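Local coordinates for protein hydrolase, alpha/beta hydrolase FOLD family (Staphylococcus aureus, PDB 2XMZ) that probably catalyses formation of 2-succinyl-6-hydroxy-2,4-cyclohexadiene-1-carboxylate, a step of menaquinone biosynthesis, at residues Y68-T71 and L72-I76; A97-Y100 and A101-H105; M184-A187 and L188-G192. All coordinates share one frame; numbering follows the deposited sequence.

In the fold
The three contacts come in series along the chain, each following one helix of the alpha/beta hydrolase fold, with contact 2 running on into the residues after its helix. Contact 1 lies on helix 66-77, contact 2 on helix 92-103, which links the parallel strands 84-90 and 110-114. Their centres are 10 Å apart, and D74 reaches both Y100 and H105. Contact 3, on helix 181-191, lies about 17 Å from contact 1 and 19 Å from contact 2, centre to centre. Helix 66-77 touches both other helices, and R95 joins 92-103 directly to Y191. Contacts 1 and 2 thus belong to helices packed on the sheet, contact 3 to the inserted, probably cap-forming, helices.

Contact 1: residues Y68-T71 and L72-I76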
ATOM      1  N   TYR A  68     -10.159 -12.539   2.722  1.00 25.83           N
ATOM      2  CA  TYR A  68     -10.157 -12.701   1.261  1.00 25.94           C
ATOM      3  C   TYR A  68      -8.844 -12.230   0.632  1.00 24.27           C
ATOM      4  O   TYR A  68      -8.239 -12.938  -0.173  1.00 25.49           O
ATOM      5  CB  TYR A  68     -11.335 -11.956   0.617  1.00 25.19           C
ATOM      6  CG  TYR A  68     -11.357 -12.076  -0.897  1.00 27.49           C
ATOM      7  CD1 TYR A  68     -12.017 -13.150  -1.527  1.00 29.99           C
ATOM      8  CD2 TYR A  68     -10.723 -11.122  -1.699  1.00 26.88           C
ATOM      9  CE1 TYR A  68     -12.031 -13.277  -2.928  1.00 32.87           C
ATOM     10  CE2 TYR A  68     -10.734 -11.228  -3.095  1.00 28.45           C
ATOM     11  CZ  TYR A  68     -11.381 -12.306  -3.698  1.00 33.12           C
ATOM     12  OH  TYR A  68     -11.381 -12.395  -5.064  1.00 34.65           O
ATOM     13  N   ILE A  69      -8.420 -11.029   0.979  1.00 23.36           N
ATOM     14  CA  ILE A  69      -7.162 -10.482   0.448  1.00 22.31           C
ATOM     15  C   ILE A  69      -5.958 -11.320   0.900  1.00 22.84           C
ATOM     16  O   ILE A  69      -5.039 -11.566   0.110  1.00 23.92           O
ATOM     17  CB  ILE A  69      -6.971  -9.014   0.835  1.00 20.57           C
ATOM     18  CG1 ILE A  69      -8.041  -8.160   0.164  1.00 20.69           C
ATOM     19  CG2 ILE A  69      -5.557  -8.500   0.435  1.00 20.92           C
ATOM     20  CD1 ILE A  69      -8.383  -6.943   0.954  1.00 19.14           C
ATOM     21  N   THR A  70      -5.973 -11.773   2.148  1.00 22.76           N
ATOM     22  CA  THR A  70      -4.914 -12.671   2.652  1.00 23.64           C
ATOM     23  C   THR A  70      -4.822 -13.943   1.832  1.00 24.68           C
ATOM     24  O   THR A  70      -3.716 -14.363   1.473  1.00 25.46           O
ATOM     25  CB  THR A  70      -5.148 -12.996   4.120  1.00 24.31           C
ATOM     26  OG1 THR A  70      -5.037 -11.775   4.834  1.00 24.91           O
ATOM     27  CG2 THR A  70      -4.098 -14.027   4.676  1.00 25.49           C
ATOM     28  N   THR A  71      -5.973 -14.557   1.535  1.00 24.56           N
ATOM     29  CA  THR A  71      -5.991 -15.743   0.686  1.00 26.75           C
ATOM     30  C   THR A  71      -5.434 -15.456  -0.693  1.00 26.43           C
ATOM     31  O   THR A  71      -4.648 -16.222  -1.237  1.00 27.32           O
ATOM     32  CB  THR A  71      -7.402 -16.329   0.563  1.00 27.27           C
ATOM     33  OG1 THR A  71      -7.798 -16.817   1.844  1.00 28.38           O
ATOM     34  CG2 THR A  71      -7.439 -17.487  -0.451  1.00 30.09           C
ATOM     35  N   LEU A  72      -5.880 -14.350  -1.264  1.00 26.66           N
ATOM     36  CA  LEU A  72      -5.376 -13.868  -2.524  1.00 27.30           C
ATOM     37  C   LEU A  72      -3.857 -13.819  -2.524  1.00 26.16           C
ATOM     38  O   LEU A  72      -3.193 -14.336  -3.448  1.00 26.66           O
ATOM     39  CB  LEU A  72      -5.944 -12.464  -2.745  1.00 26.25           C
ATOM     40  CG  LEU A  72      -5.816 -11.737  -4.065  1.00 30.13           C
ATOM     41  CD1 LEU A  72      -6.941 -10.683  -4.114  1.00 30.89           C
ATOM     42  CD2 LEU A  72      -4.420 -11.074  -4.217  1.00 31.02           C
ATOM     43  N   LEU A  73      -3.310 -13.193  -1.488  1.00 24.42           N
ATOM     44  CA  LEU A  73      -1.867 -13.053  -1.372  1.00 24.78           C
ATOM     45  C   LEU A  73      -1.178 -14.387  -1.071  1.00 25.59           C
ATOM     46  O   LEU A  73      -0.118 -14.656  -1.626  1.00 26.04           O
ATOM     47  CB  LEU A  73      -1.485 -12.004  -0.323  1.00 24.32           C
ATOM     48  CG  LEU A  73      -1.975 -10.564  -0.483  1.00 25.83           C
ATOM     49  CD1 LEU A  73      -1.269  -9.677   0.572  1.00 25.80           C
ATOM     50  CD2 LEU A  73      -1.739 -10.011  -1.881  1.00 26.97           C
ATOM     51  N   ASP A  74      -1.772 -15.211  -0.204  1.00 25.51           N
ATOM     52  CA  ASP A  74      -1.241 -16.563   0.079  1.00 26.82           C
ATOM     53  C   ASP A  74      -0.971 -17.317  -1.238  1.00 28.14           C
ATOM     54  O   ASP A  74       0.077 -17.942  -1.428  1.00 28.81           O
ATOM     55  CB  ASP A  74      -2.238 -17.396   0.902  1.00 26.74           C
ATOM     56  CG  ASP A  74      -2.355 -16.961   2.366  1.00 25.62           C
ATOM     57  OD1 ASP A  74      -1.467 -16.285   2.955  1.00 23.55           O
ATOM     58  OD2 ASP A  74      -3.369 -17.355   2.963  1.00 24.83           O
ATOM     59  N   ARG A  75      -1.928 -17.212  -2.151  1.00 28.60           N
ATOM     60  CA  ARG A  75      -1.906 -17.939  -3.404  1.00 31.09           C
ATOM     61  C   ARG A  75      -0.791 -17.478  -4.305  1.00 31.21           C
ATOM     62  O   ARG A  75      -0.176 -18.286  -4.995  1.00 31.86           O
ATOM     63  CB  ARG A  75      -3.258 -17.820  -4.103  1.00 31.17           C
ATOM     64  CG  ARG A  75      -4.315 -18.648  -3.422  1.00 32.19           C
ATOM     65  CD  ARG A  75      -5.673 -18.355  -4.010  1.00 33.01           C
ATOM     66  NE  ARG A  75      -6.714 -19.154  -3.377  1.00 33.49           N
ATOM     67  CZ  ARG A  75      -8.000 -19.084  -3.702  1.00 35.19           C
ATOM     68  NH1 ARG A  75      -8.396 -18.272  -4.669  1.00 36.40           N
ATOM     69  NH2 ARG A  75      -8.885 -19.832  -3.073  1.00 36.56           N
ATOM     70  N   ILE A  76      -0.517 -16.182  -4.288  1.00 30.00           N
ATOM     71  CA  ILE A  76       0.584 -15.665  -5.085  1.00 31.13           C
ATOM     72  C   ILE A  76       1.891 -16.047  -4.436  1.00 31.56           C
ATOM     73  O   ILE A  76       2.766 -16.644  -5.081  1.00 31.89           O
ATOM     74  CB  ILE A  76       0.522 -14.132  -5.228  1.00 29.63           C
ATOM     75  CG1 ILE A  76      -0.591 -13.768  -6.213  1.00 30.42           C
ATOM     76  CG2 ILE A  76       1.885 -13.605  -5.705  1.00 31.16           C
ATOM     77  CD1 ILE A  76      -1.108 -12.331  -6.073  1.00 29.37           C
TER
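Residues Y68-T71 and L72-I76 run on as one piece of alpha-helix, where the carbonyls of Y68, I69, T70 and T71 accept from the amides of L72, L73, D74 and R75 in unbroken i to i+4 order. The shortest of these bonds, 2.7 Å, joins D74 N to T70 O. This is helix 66-77 of the alpha/beta hydrolase fold, and its side chains sort into an inner and an outer side. On the inner side I69 CG2 lies 4.2 Å from L73 CG; L73 then reaches V96 and Y100 of helix 92-103 and I48 of strand 44-48. Next to this pair, L72 brings CD1 to 4.0 Å from Y68 CE2 at an oblique approach to the ring. Y68 CG stands anti to the backbone N (chi1 179°), which carries the ring forward, toward L72 of the next turn, while its OH bonds to S58 OG. T70 and D74 meet through methyl and carboxylate, CG2 to OD2 at 3.8 Å. The carboxylate oxygens are held from helix 92-103 and the loop after it, OD1 by Y100 OH and OD2 by H105 ND1. Over the outer surface, R75 is extended from CG to NE and passes across T71, whose OG1 bonds back to D67 O. T71 CG2 sits 3.3 Å above one face of the R75 guanidinium, offset toward its rim, with NE as its nearest atom at 3.4 Å.

Contact 2: residues A97-Y100 and A101-H105; sequences ALYY and AINGH
Segment 97-100 continues directly into 101-105 through the last turn of helix 92-103, and i to i+4 amide bonds persist up to G104 N, which gives 2.7 Å to Y100 O as the chain leaves helical geometry. The helix is the crossover of a beta-alpha-beta unit between strands 84-90 and 110-114 of the hydrolase sheet, and it starts within a GxSxG sequence, consistent with a nucleophile elbow leading into it. Two tyrosines, one turn back, each receive a residue of the helix end on a ring face. N103 points ND2 at the face of Y99, 3.2 Å above the ring plane and over its centre, the amide tilted by 40° from the ring. The same nitrogen makes a weak bond to Y99 O at 3.3 Å, so ND2 faces both the ring and the carbonyl oxygen of Y99. Y99 O takes its main bond from N103 N (2.8 Å), with a further weak one from I102 N. Y99 itself meets F66, ring to ring, and packs on T70 of helix 66-77. Y100 has CG anti to its backbone N (chi1 -163°), an orientation that carries the ring forward along the chain, where its face meets G104. Besides its bond to D74, the OH of Y100 bonds to I106 N. Against the Y100 face G104 makes a CH-pi contact, its CA 3.5 Å from the ring centroid and 10° off the normal.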
ATOM      1  N   ALA A  97      -0.551  -5.003   3.910  1.00 18.74           N
ATOM      2  CA  ALA A  97       0.738  -5.606   4.239  1.00 19.78           C
ATOM      3  C   ALA A  97       0.861  -5.844   5.735  1.00 20.73           C
ATOM      4  O   ALA A  97       1.397  -6.869   6.179  1.00 22.55           O
ATOM      5  CB  ALA A  97       1.913  -4.755   3.715  1.00 19.90           C
ATOM      6  N   LEU A  98       0.347  -4.918   6.541  1.00 21.23           N
ATOM      7  CA  LEU A  98       0.358  -5.148   8.000  1.00 21.60           C
ATOM      8  C   LEU A  98      -0.518  -6.343   8.371  1.00 22.09           C
ATOM      9  O   LEU A  98      -0.107  -7.207   9.148  1.00 22.30           O
ATOM     10  CB  LEU A  98      -0.148  -3.895   8.736  1.00 21.57           C
ATOM     11  CG  LEU A  98       0.914  -2.820   8.995  1.00 22.63           C
ATOM     12  CD1 LEU A  98       0.241  -1.510   9.415  1.00 23.22           C
ATOM     13  CD2 LEU A  98       1.857  -3.259  10.064  1.00 20.86           C
ATOM     14  N   TYR A  99      -1.717  -6.414   7.780  1.00 21.58           N
ATOM     15  CA  TYR A  99      -2.621  -7.524   8.051  1.00 22.56           C
ATOM     16  C   TYR A  99      -1.948  -8.818   7.660  1.00 22.65           C
ATOM     17  O   TYR A  99      -2.023  -9.837   8.393  1.00 23.93           O
ATOM     18  CB  TYR A  99      -3.967  -7.355   7.322  1.00 22.52           C
ATOM     19  CG  TYR A  99      -4.988  -8.383   7.758  1.00 23.16           C
ATOM     20  CD1 TYR A  99      -5.862  -8.115   8.799  1.00 22.00           C
ATOM     21  CD2 TYR A  99      -5.053  -9.634   7.147  1.00 24.44           C
ATOM     22  CE1 TYR A  99      -6.807  -9.057   9.227  1.00 26.72           C
ATOM     23  CE2 TYR A  99      -5.997 -10.603   7.573  1.00 25.88           C
ATOM     24  CZ  TYR A  99      -6.860 -10.297   8.614  1.00 26.05           C
ATOM     25  OH  TYR A  99      -7.790 -11.218   9.046  1.00 28.74           O
ATOM     26  N   TYR A 100      -1.262  -8.788   6.525  1.00 21.42           N
ATOM     27  CA  TYR A 100      -0.629  -9.973   6.032  1.00 21.43           C
ATOM     28  C   TYR A 100       0.564 -10.383   6.887  1.00 21.18           C
ATOM     29  O   TYR A 100       0.754 -11.568   7.117  1.00 21.32           O
ATOM     30  CB  TYR A 100      -0.200  -9.861   4.564  1.00 20.56           C
ATOM     31  CG  TYR A 100       0.077 -11.229   4.000  1.00 23.12           C
ATOM     32  CD1 TYR A 100      -0.957 -12.003   3.458  1.00 23.80           C
ATOM     33  CD2 TYR A 100       1.363 -11.788   4.061  1.00 24.74           C
ATOM     34  CE1 TYR A 100      -0.699 -13.278   2.960  1.00 23.70           C
ATOM     35  CE2 TYR A 100       1.626 -13.032   3.569  1.00 25.26           C
ATOM     36  CZ  TYR A 100       0.580 -13.783   3.025  1.00 26.00           C
ATOM     37  OH  TYR A 100       0.848 -15.035   2.543  1.00 27.67           O
ATOM     38  N   ALA A 101       1.352  -9.414   7.345  1.00 20.71           N
ATOM     39  CA  ALA A 101       2.488  -9.703   8.240  1.00 21.93           C
ATOM     40  C   ALA A 101       2.036 -10.414   9.498  1.00 22.90           C
ATOM     41  O   ALA A 101       2.782 -11.213  10.055  1.00 22.41           O
ATOM     42  CB  ALA A 101       3.260  -8.416   8.613  1.00 21.08           C
ATOM     43  N   ILE A 102       0.822 -10.089   9.957  1.00 23.01           N
ATOM     44  CA  ILE A 102       0.267 -10.648  11.193  1.00 23.47           C
ATOM     45  C   ILE A 102      -0.517 -11.951  10.978  1.00 24.51           C
ATOM     46  O   ILE A 102      -0.467 -12.858  11.811  1.00 24.86           O
ATOM     47  CB  ILE A 102      -0.665  -9.601  11.862  1.00 23.53           C
ATOM     48  CG1 ILE A 102       0.158  -8.393  12.323  1.00 24.38           C
ATOM     49  CG2 ILE A 102      -1.463 -10.202  13.029  1.00 22.96           C
ATOM     50  CD1 ILE A 102      -0.659  -7.115  12.551  1.00 22.76           C
ATOM     51  N   ASN A 103      -1.235 -12.034   9.861  1.00 23.09           N
ATOM     52  CA  ASN A 103      -2.208 -13.097   9.649  1.00 24.58           C
ATOM     53  C   ASN A 103      -1.945 -13.952   8.436  1.00 24.77           C
ATOM     54  O   ASN A 103      -2.597 -14.984   8.273  1.00 26.15           O
ATOM     55  CB  ASN A 103      -3.607 -12.501   9.519  1.00 24.63           C
ATOM     56  CG  ASN A 103      -4.071 -11.850  10.800  1.00 25.38           C
ATOM     57  OD1 ASN A 103      -4.260 -12.516  11.802  1.00 28.60           O
ATOM     58  ND2 ASN A 103      -4.250 -10.545  10.767  1.00 25.80           N
ATOM     59  N   GLY A 104      -0.997 -13.537   7.590  1.00 24.05           N
ATOM     60  CA  GLY A 104      -0.701 -14.274   6.350  1.00 24.25           C
ATOM     61  C   GLY A 104      -0.152 -15.673   6.560  1.00 25.37           C
ATOM     62  O   GLY A 104       0.427 -15.993   7.608  1.00 25.98           O
ATOM     63  N   HIS A 105      -0.310 -16.511   5.551  1.00 25.63           N
ATOM     64  CA  HIS A 105       0.007 -17.912   5.707  1.00 27.55           C
ATOM     65  C   HIS A 105       1.357 -18.279   5.102  1.00 28.00           C
ATOM     66  O   HIS A 105       1.902 -19.352   5.375  1.00 29.50           O
ATOM     67  CB  HIS A 105      -1.181 -18.775   5.248  1.00 29.50           C
ATOM     68  CG  HIS A 105      -2.432 -18.510   6.048  1.00 30.49           C
ATOM     69  ND1 HIS A 105      -3.472 -17.729   5.579  1.00 29.60           N
ATOM     70  CD2 HIS A 105      -2.771 -18.862   7.316  1.00 32.04           C
ATOM     71  CE1 HIS A 105      -4.413 -17.646   6.503  1.00 32.23           C
ATOM     72  NE2 HIS A 105      -4.009 -18.316   7.572  1.00 33.80           N
TER

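Contact 3: residues M184-A187 and L188-G192; sequences MAKA and LRDYG
The ionic interaction between M184-A187 and L188-G192 is a salt bridge one turn apart, K186 NZ to D190 OD2 at 2.7 Å, directed to the syn lone pair of the carboxylate oxygen. K186 is extended through chi3 and then bends at chi4 (59°), which turns its ammonium back to D190. OD2 also accepts from W64 N, and the lysine makes a cation-pi contact with the W64 side chain; NZ has a further weak bond to E62 O. Such pairing would be expected to favour the ionised forms of both.

Apolar packing is carried by A187 and Y191: the methyl CB of A187 touches Y191 CE2 at 3.7 Å. Y191 chi1 is 66°, placing CG between the backbone N and the carbonyl carbon, and the ring folds back toward A187. Separately, Y191 CD2 comes to 3.5 Å from A187 O in a van der Waals approach, oblique to the ring. The tyrosine OH bonds to P51 O.

Backbone bonds keep the i to i+4 pattern, from L188 N to M184 O through Y191 N to A187 O (2.8 Å).

Helix 181-191 belongs to the helical insertion between strands 110-114 and 210-215, consistent with the cap of alpha/beta hydrolases. M184 meets L140 of helix 123-143, and R189 forms a salt bridge with D141 there; Y191 packs on F66 and I69 of helix 66-77, while its carbonyl accepts from R95 of helix 92-103.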
ATOM      1  N   MET A 184     -14.243   0.716  -6.942  1.00 21.48           N
ATOM      2  CA  MET A 184     -13.706   1.564  -5.888  1.00 20.59           C
ATOM      3  C   MET A 184     -14.672   1.586  -4.707  1.00 21.02           C
ATOM      4  O   MET A 184     -14.249   1.507  -3.567  1.00 19.54           O
ATOM      5  CB  MET A 184     -13.413   2.982  -6.418  1.00 20.61           C
ATOM      6  CG  MET A 184     -12.325   3.006  -7.513  1.00 20.35           C
ATOM      7  SD  MET A 184     -10.718   2.402  -6.850  1.00 21.78           S
ATOM      8  CE  MET A 184     -10.747   0.680  -7.362  1.00 19.01           C
ATOM      9  N   ALA A 185     -15.967   1.664  -4.998  1.00 21.29           N
ATOM     10  CA  ALA A 185     -16.998   1.636  -3.961  1.00 22.60           C
ATOM     11  C   ALA A 185     -16.941   0.332  -3.153  1.00 22.32           C
ATOM     12  O   ALA A 185     -16.977   0.360  -1.922  1.00 22.12           O
ATOM     13  CB  ALA A 185     -18.395   1.827  -4.586  1.00 23.76           C
ATOM     14  N   LYS A 186     -16.811  -0.805  -3.844  1.00 21.66           N
ATOM     15  CA  LYS A 186     -16.774  -2.069  -3.175  1.00 20.98           C
ATOM     16  C   LYS A 186     -15.504  -2.158  -2.340  1.00 20.36           C
ATOM     17  O   LYS A 186     -15.567  -2.604  -1.211  1.00 20.27           O
ATOM     18  CB  LYS A 186     -16.939  -3.245  -4.147  1.00 21.74           C
ATOM     19  CG  LYS A 186     -16.998  -4.608  -3.438  1.00 20.59           C
ATOM     20  CD  LYS A 186     -17.245  -5.739  -4.415  1.00 22.82           C
ATOM     21  CE  LYS A 186     -17.101  -7.122  -3.747  1.00 22.54           C
ATOM     22  NZ  LYS A 186     -18.044  -7.289  -2.605  1.00 21.22           N
ATOM     23  N   ALA A 187     -14.358  -1.720  -2.885  1.00 20.82           N
ATOM     24  CA  ALA A 187     -13.110  -1.684  -2.102  1.00 21.74           C
ATOM     25  C   ALA A 187     -13.299  -0.927  -0.786  1.00 22.02           C
ATOM     26  O   ALA A 187     -12.905  -1.417   0.283  1.00 23.24           O
ATOM     27  CB  ALA A 187     -11.948  -1.076  -2.925  1.00 21.04           C
ATOM     28  N   LEU A 188     -13.890   0.256  -0.857  1.00 22.56           N
ATOM     29  CA  LEU A 188     -14.189   1.037   0.363  1.00 23.54           C
ATOM     30  C   LEU A 188     -15.083   0.294   1.350  1.00 24.40           C
ATOM     31  O   LEU A 188     -14.757   0.207   2.537  1.00 24.25           O
ATOM     32  CB  LEU A 188     -14.807   2.396   0.018  1.00 24.41           C
ATOM     33  CG  LEU A 188     -13.862   3.409  -0.647  1.00 24.29           C
ATOM     34  CD1 LEU A 188     -14.647   4.625  -1.133  1.00 24.99           C
ATOM     35  CD2 LEU A 188     -12.696   3.811   0.276  1.00 25.09           C
ATOM     36  N   ARG A 189     -16.210  -0.238   0.867  1.00 25.15           N
ATOM     37  CA  ARG A 189     -17.138  -0.943   1.763  1.00 25.46           C
ATOM     38  C   ARG A 189     -16.541  -2.210   2.384  1.00 24.31           C
ATOM     39  O   ARG A 189     -16.817  -2.505   3.541  1.00 24.97           O
ATOM     40  CB  ARG A 189     -18.486  -1.244   1.079  1.00 26.96           C
ATOM     41  CG  ARG A 189     -19.165  -0.006   0.435  1.00 30.58           C
ATOM     42  CD  ARG A 189     -20.656  -0.177   0.156  1.00 36.99           C
ATOM     43  NE  ARG A 189     -21.090   0.540  -1.054  1.00 41.00           N
ATOM     44  CZ  ARG A 189     -21.728   1.718  -1.090  1.00 43.55           C
ATOM     45  NH1 ARG A 189     -22.025   2.410   0.024  1.00 44.66           N
ATOM     46  NH2 ARG A 189     -22.059   2.225  -2.268  1.00 43.04           N
ATOM     47  N   ASP A 190     -15.752  -2.965   1.621  1.00 22.51           N
ATOM     48  CA  ASP A 190     -15.227  -4.263   2.078  1.00 22.09           C
ATOM     49  C   ASP A 190     -13.897  -4.185   2.811  1.00 21.41           C
ATOM     50  O   ASP A 190     -13.675  -4.948   3.734  1.00 22.23           O
ATOM     51  CB  ASP A 190     -15.085  -5.272   0.931  1.00 20.94           C
ATOM     52  CG  ASP A 190     -16.402  -5.644   0.325  1.00 22.22           C
ATOM     53  OD1 ASP A 190     -17.427  -5.095   0.768  1.00 22.74           O
ATOM     54  OD2 ASP A 190     -16.407  -6.472  -0.594  1.00 22.20           O
ATOM     55  N   TYR A 191     -12.999  -3.302   2.403  1.00 21.68           N
ATOM     56  CA  TYR A 191     -11.697  -3.244   3.118  1.00 21.39           C
ATOM     57  C   TYR A 191     -11.167  -1.846   3.395  1.00 21.78           C
ATOM     58  O   TYR A 191      -9.960  -1.645   3.641  1.00 21.26           O
ATOM     59  CB  TYR A 191     -10.639  -4.183   2.531  1.00 20.81           C
ATOM     60  CG  TYR A 191     -10.127  -3.895   1.135  1.00 20.85           C
ATOM     61  CD1 TYR A 191      -8.845  -3.365   0.954  1.00 20.56           C
ATOM     62  CD2 TYR A 191     -10.877  -4.209   0.003  1.00 22.44           C
ATOM     63  CE1 TYR A 191      -8.311  -3.160  -0.299  1.00 20.31           C
ATOM     64  CE2 TYR A 191     -10.354  -3.996  -1.295  1.00 20.74           C
ATOM     65  CZ  TYR A 191      -9.060  -3.459  -1.427  1.00 21.07           C
ATOM     66  OH  TYR A 191      -8.470  -3.230  -2.653  1.00 18.01           O
ATOM     67  N   GLY A 192     -12.091  -0.891   3.400  1.00 22.58           N
ATOM     68  CA  GLY A 192     -11.797   0.441   3.874  1.00 23.48           C
ATOM     69  C   GLY A 192     -11.313   0.379   5.305  1.00 23.99           C
ATOM     70  O   GLY A 192     -11.545  -0.619   6.034  1.00 24.06           O
TER